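PDB 6JSX: flagellar biosynthesis protein FlaG from Helicobacter pylori, which probably takes part in the assembly of the bacterial flagellum. Local coordinates for residues S11-N15 with N26-N30; Y3-L7 with S54-V58. All blocks are in the same frame, centred on the assembly; numbering follows the deposited sequence.

Overall arrangement
Both contacts start from helix 4-21 and reach different parts of the chain. Interaction 1 ties the middle of that helix to strand 26-30, an outer strand of the three-stranded antiparallel sheet, whereas interaction 2 sets its first turn against the start of helix 54-72. Their centres are 11 Å apart, and Tyr29 bridges them: its OH lies 3.2 Å from Ser54 OG in a probable hydrogen bond, and its ring packs on Lys4 and Leu7, with CD1 3.7 Å from Leu7 CB. Along the chain, interaction 2 joins the start of the first helix to the start of the last, and interaction 1 falls within the span between. Both contacts also touch the second subunit.

Interaction 1 (S11-N15 with N26-N30); sequences SERLN and NFSYN
The side-chain amide of Asn15 grips both backbone polar groups of Phe27. Its ND2 donates to Phe27 O over 2.7 Å at an N-H...O angle of 162°, with the acceptor close to the amide plane. Its OD1 takes Phe27 N over 2.7 Å, the donor lying in the carbonyl plane on a lone pair. Held at two points, the amide has its flip state settled and meets the strand much as a neighbouring strand would. With chi1 at -74°, CG stands beside the backbone N of Asn15, which sends the amide across to the strand. The amide of Asn26 runs nearly parallel to it, the two planes 9° apart, but is displaced, and its nearest atom is ND2; this sits 3.2 Å from Asn15 OD1 but at an angle too poor for a hydrogen bond.

The phenyl ring of Phe27 points toward the helix and meets Leu14. Leu14 CD1 makes a CH-pi contact over the middle of one face, 3.8 Å from the centroid, while Leu14 CB rests 3.7 Å from Phe27 CD1. A turn earlier, Ser11 lays its OG 3.3 Å from Ser28 CA, yet that hydroxyl is spent on the helix itself, bonded to the carbonyl O of Leu7.

Helix and strand run antiparallel, their short axes 7.2 Å apart. Asn26 and Ser28 bond through their backbones to strand 35-41, so Asn15 occupies the other, outer edge of strand 26-30. Leu36, Val38 and Met18 pack around Phe27, and Met64 of the second subunit packs on Leu14.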
loop_
_atom_site.group_PDB
_atom_site.type_symbol
_atom_site.label_atom_id
_atom_site.label_comp_id
_atom_site.label_asym_id
_atom_site.label_seq_id
_atom_site.Cartn_x
_atom_site.Cartn_y
_atom_site.Cartn_z
ATOM N N SER A 11 0.198 -10.360 -3.687
ATOM C CA SER A 11 -0.846 -10.228 -2.685
ATOM C C SER A 11 -0.529 -11.056 -1.442
ATOM O O SER A 11 -0.589 -10.541 -0.323
ATOM C CB SER A 11 -2.217 -10.598 -3.259
ATOM O OG SER A 11 -2.650 -9.634 -4.208
ATOM N N GLU A 12 -0.191 -12.330 -1.640
ATOM C CA GLU A 12 0.179 -13.207 -0.526
ATOM C C GLU A 12 1.309 -12.600 0.310
ATOM O O GLU A 12 1.265 -12.615 1.546
ATOM C CB GLU A 12 0.616 -14.580 -1.030
ATOM C CG GLU A 12 -0.457 -15.389 -1.690
ATOM C CD GLU A 12 0.096 -16.671 -2.274
ATOM O OE1 GLU A 12 1.231 -17.054 -1.903
ATOM O OE2 GLU A 12 -0.597 -17.287 -3.110
ATOM N N ARG A 13 2.316 -12.064 -0.374
ATOM C CA ARG A 13 3.463 -11.489 0.302
ATOM C C ARG A 13 3.062 -10.238 1.070
ATOM O O ARG A 13 3.420 -10.070 2.233
ATOM C CB ARG A 13 4.576 -11.197 -0.703
ATOM C CG ARG A 13 5.078 -12.450 -1.425
ATOM C CD ARG A 13 5.607 -13.502 -0.451
ATOM N NE ARG A 13 5.616 -14.832 -1.052
ATOM C CZ ARG A 13 5.001 -15.894 -0.540
ATOM N NH1 ARG A 13 5.063 -17.062 -1.167
ATOM N NH2 ARG A 13 4.327 -15.796 0.599
ATOM N N LEU A 14 2.301 -9.371 0.414
ATOM C CA LEU A 14 1.777 -8.175 1.063
ATOM C C LEU A 14 0.949 -8.507 2.297
ATOM O O LEU A 14 1.131 -7.898 3.350
ATOM C CB LEU A 14 0.967 -7.329 0.074
ATOM C CG LEU A 14 1.825 -6.282 -0.648
ATOM C CD1 LEU A 14 1.048 -5.510 -1.696
ATOM C CD2 LEU A 14 2.420 -5.318 0.372
ATOM N N ASN A 15 0.050 -9.479 2.164
ATOM C CA ASN A 15 -0.804 -9.879 3.272
ATOM C C ASN A 15 -0.001 -10.456 4.440
ATOM O O ASN A 15 -0.310 -10.180 5.599
ATOM C CB ASN A 15 -1.900 -10.858 2.816
ATOM C CG ASN A 15 -3.016 -10.178 2.002
ATOM O OD1 ASN A 15 -3.384 -9.027 2.248
ATOM N ND2 ASN A 15 -3.557 -10.904 1.037
ATOM N N ASN A 26 -6.068 -5.710 3.492
ATOM C CA ASN A 26 -6.025 -6.921 2.675
ATOM C C ASN A 26 -5.790 -6.699 1.180
ATOM O O ASN A 26 -6.312 -5.765 0.580
ATOM C CB ASN A 26 -7.284 -7.765 2.884
ATOM C CG ASN A 26 -7.167 -9.137 2.252
ATOM O OD1 ASN A 26 -7.762 -9.404 1.205
ATOM N ND2 ASN A 26 -6.371 -10.013 2.873
ATOM N N PHE A 27 -5.008 -7.581 0.579
ATOM C CA PHE A 27 -4.735 -7.499 -0.846
ATOM C C PHE A 27 -5.174 -8.788 -1.492
ATOM O O PHE A 27 -5.164 -9.843 -0.858
ATOM C CB PHE A 27 -3.239 -7.267 -1.093
ATOM C CG PHE A 27 -2.746 -5.939 -0.575
ATOM C CD1 PHE A 27 -2.326 -5.807 0.752
ATOM C CD2 PHE A 27 -2.726 -4.813 -1.405
ATOM C CE1 PHE A 27 -1.886 -4.578 1.247
ATOM C CE2 PHE A 27 -2.283 -3.575 -0.917
ATOM C CZ PHE A 27 -1.860 -3.461 0.417
ATOM N N SER A 28 -5.582 -8.697 -2.751
ATOM C CA SER A 28 -5.873 -9.886 -3.546
ATOM C C SER A 28 -5.971 -9.516 -5.007
ATOM O O SER A 28 -6.221 -8.358 -5.341
ATOM C CB SER A 28 -7.188 -10.507 -3.119
ATOM O OG SER A 28 -8.183 -9.531 -3.221
ATOM N N TYR A 29 -5.770 -10.501 -5.874
ATOM C CA TYR A 29 -6.071 -10.305 -7.278
ATOM C C TYR A 29 -7.507 -10.725 -7.554
ATOM O O TYR A 29 -7.888 -11.865 -7.280
ATOM C CB TYR A 29 -5.131 -11.110 -8.167
ATOM C CG TYR A 29 -5.360 -10.881 -9.653
ATOM C CD1 TYR A 29 -4.905 -9.721 -10.269
ATOM C CD2 TYR A 29 -6.026 -11.819 -10.437
ATOM C CE1 TYR A 29 -5.105 -9.493 -11.614
ATOM C CE2 TYR A 29 -6.219 -11.607 -11.794
ATOM C CZ TYR A 29 -5.752 -10.440 -12.381
ATOM O OH TYR A 29 -5.936 -10.210 -13.736
ATOM N N ASN A 30 -8.310 -9.810 -8.084
ATOM C CA ASN A 30 -9.614 -10.197 -8.602
ATOM C C ASN A 30 -9.514 -10.547 -10.091
ATOM O O ASN A 30 -9.086 -9.721 -10.910
ATOM C CB ASN A 30 -10.639 -9.090 -8.369
ATOM C CG ASN A 30 -12.061 -9.564 -8.548
ATOM O OD1 ASN A 30 -12.373 -10.265 -9.515
ATOM N ND2 ASN A 30 -12.934 -9.195 -7.611
#

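Interaction 2 (Y3-L7 with S54-V58); sequences YKPKL and SKEAV
The starts of helices 4-21 and 54-72 meet here, with Tyr3 and Leu7 touching Ser54, Lys55, Ala57 and Val58. Tyr3 carries most of the contact. One face of its ring looks onto the backbone of the first turn of helix 54-72: Lys55 CA stands 4.1 Å above the ring plane, displaced toward the rim. Ser54 CB approaches the base of the ring, 3.7 Å from Tyr3 CG, and Val58 CG2 comes in obliquely at 3.4 Å from Tyr3 CD1. At the far end of the ring, Tyr3 OH crosses the aliphatic part of Lys55, 3.8 Å from its CG. The ring is brought over this turn by chi1 of -68°, which puts CG beside the backbone N of Tyr3.

The chain runs helix, three antiparallel strands, helix, so this contact joins the helix before the sheet to the one after it. The carbonyl O of Tyr3 accepts the backbone N-H of Leu7, which sets Leu7 on the same side as the tyrosine. Leu7 divides its two methyls between neighbours: CD1 is 3.9 Å from Ser54 O and 4.1 Å from Ala57 CB, while CD2 is 4.2 Å from Val58 CG2. The side chains that meet form no hydrogen bond with each other. The buried hydroxyl of Ser54 is turned to partners elsewhere, Tyr29 OH in a probable bond and, weakly, Lys34 O. On the dimer side, Phe72 of the second subunit packs on Val58, and Ile71 of that subunit on Lys6.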
loop_
_atom_site.group_PDB
_atom_site.type_symbol
_atom_site.label_atom_id
_atom_site.label_comp_id
_atom_site.label_asym_id
_atom_site.label_seq_id
_atom_site.Cartn_x
_atom_site.Cartn_y
_atom_site.Cartn_z
ATOM N N TYR A 3 -0.807 -10.943 -15.961
ATOM C CA TYR A 3 -0.802 -10.130 -14.746
ATOM C C TYR A 3 -1.323 -10.873 -13.504
ATOM O O TYR A 3 -1.117 -10.424 -12.362
ATOM C CB TYR A 3 -1.666 -8.876 -14.973
ATOM C CG TYR A 3 -1.110 -7.869 -15.961
ATOM C CD1 TYR A 3 0.047 -7.160 -15.677
ATOM C CD2 TYR A 3 -1.752 -7.609 -17.167
ATOM C CE1 TYR A 3 0.562 -6.226 -16.565
ATOM C CE2 TYR A 3 -1.241 -6.675 -18.070
ATOM C CZ TYR A 3 -0.080 -5.987 -17.757
ATOM O OH TYR A 3 0.451 -5.060 -18.627
ATOM N N LYS A 4 -2.011 -11.991 -13.733
ATOM C CA LYS A 4 -2.642 -12.751 -12.652
ATOM C C LYS A 4 -1.645 -13.409 -11.684
ATOM O O LYS A 4 -1.657 -13.067 -10.497
ATOM C CB LYS A 4 -3.662 -13.753 -13.209
ATOM C CG LYS A 4 -4.328 -14.653 -12.180
ATOM C CD LYS A 4 -5.233 -15.673 -12.873
ATOM C CE LYS A 4 -5.942 -16.605 -11.891
ATOM N NZ LYS A 4 -6.556 -17.779 -12.596
ATOM N N PRO A 5 -0.765 -14.324 -12.177
ATOM C CA PRO A 5 0.169 -15.000 -11.264
ATOM C C PRO A 5 0.957 -14.045 -10.371
ATOM O O PRO A 5 1.094 -14.295 -9.175
ATOM C CB PRO A 5 1.136 -15.711 -12.219
ATOM C CG PRO A 5 0.365 -15.935 -13.433
ATOM C CD PRO A 5 -0.553 -14.764 -13.572
ATOM N N LYS A 6 1.453 -12.959 -10.945
ATOM C CA LYS A 6 2.337 -12.064 -10.210
ATOM C C LYS A 6 1.632 -11.182 -9.195
ATOM O O LYS A 6 2.174 -10.929 -8.114
ATOM C CB LYS A 6 3.165 -11.215 -11.168
ATOM C CG LYS A 6 4.110 -12.048 -11.973
ATOM C CD LYS A 6 5.119 -11.208 -12.739
ATOM C CE LYS A 6 5.970 -12.108 -13.643
ATOM N NZ LYS A 6 6.080 -13.486 -13.057
ATOM N N LEU A 7 0.436 -10.706 -9.534
ATOM C CA LEU A 7 -0.327 -9.895 -8.588
ATOM C C LEU A 7 -0.918 -10.784 -7.495
ATOM O O LEU A 7 -1.138 -10.329 -6.368
ATOM C CB LEU A 7 -1.405 -9.055 -9.290
ATOM C CG LEU A 7 -0.858 -7.868 -10.100
ATOM C CD1 LEU A 7 -1.962 -7.071 -10.776
ATOM C CD2 LEU A 7 0.041 -6.964 -9.242
ATOM N N SER A 54 -5.152 -4.297 -13.328
ATOM C CA SER A 54 -3.884 -5.018 -13.491
ATOM C C SER A 54 -2.715 -4.160 -13.953
ATOM O O SER A 54 -1.677 -4.106 -13.297
ATOM C CB SER A 54 -4.054 -6.191 -14.466
ATOM O OG SER A 54 -4.693 -7.306 -13.868
ATOM N N LYS A 55 -2.890 -3.487 -15.080
ATOM C CA LYS A 55 -1.792 -2.765 -15.706
ATOM C C LYS A 55 -1.324 -1.579 -14.873
ATOM O O LYS A 55 -0.130 -1.365 -14.707
ATOM C CB LYS A 55 -2.197 -2.318 -17.113
ATOM C CG LYS A 55 -1.087 -1.671 -17.923
ATOM C CD LYS A 55 -1.412 -1.700 -19.404
ATOM C CE LYS A 55 -0.531 -0.738 -20.188
ATOM N NZ LYS A 55 -0.909 -0.675 -21.641
ATOM N N GLU A 56 -2.261 -0.814 -14.336
ATOM C CA GLU A 56 -1.898 0.342 -13.529
ATOM C C GLU A 56 -1.203 -0.091 -12.231
ATOM O O GLU A 56 -0.378 0.640 -11.683
ATOM C CB GLU A 56 -3.134 1.212 -13.250
ATOM C CG GLU A 56 -3.716 1.886 -14.502
ATOM C CD GLU A 56 -5.019 2.636 -14.224
ATOM O OE1 GLU A 56 -5.761 2.216 -13.313
ATOM O OE2 GLU A 56 -5.305 3.647 -14.907
ATOM N N ALA A 57 -1.524 -1.298 -11.767
ATOM C CA ALA A 57 -0.981 -1.832 -10.524
ATOM C C ALA A 57 0.471 -2.252 -10.677
ATOM O O ALA A 57 1.292 -2.062 -9.772
ATOM C CB ALA A 57 -1.820 -3.012 -10.055
ATOM N N VAL A 58 0.790 -2.835 -11.823
ATOM C CA VAL A 58 2.149 -3.291 -12.066
ATOM C C VAL A 58 3.104 -2.107 -12.263
ATOM O O VAL A 58 4.231 -2.114 -11.755
ATOM C CB VAL A 58 2.197 -4.261 -13.251
ATOM C CG1 VAL A 58 3.625 -4.741 -13.487
ATOM C CG2 VAL A 58 1.264 -5.436 -12.989
#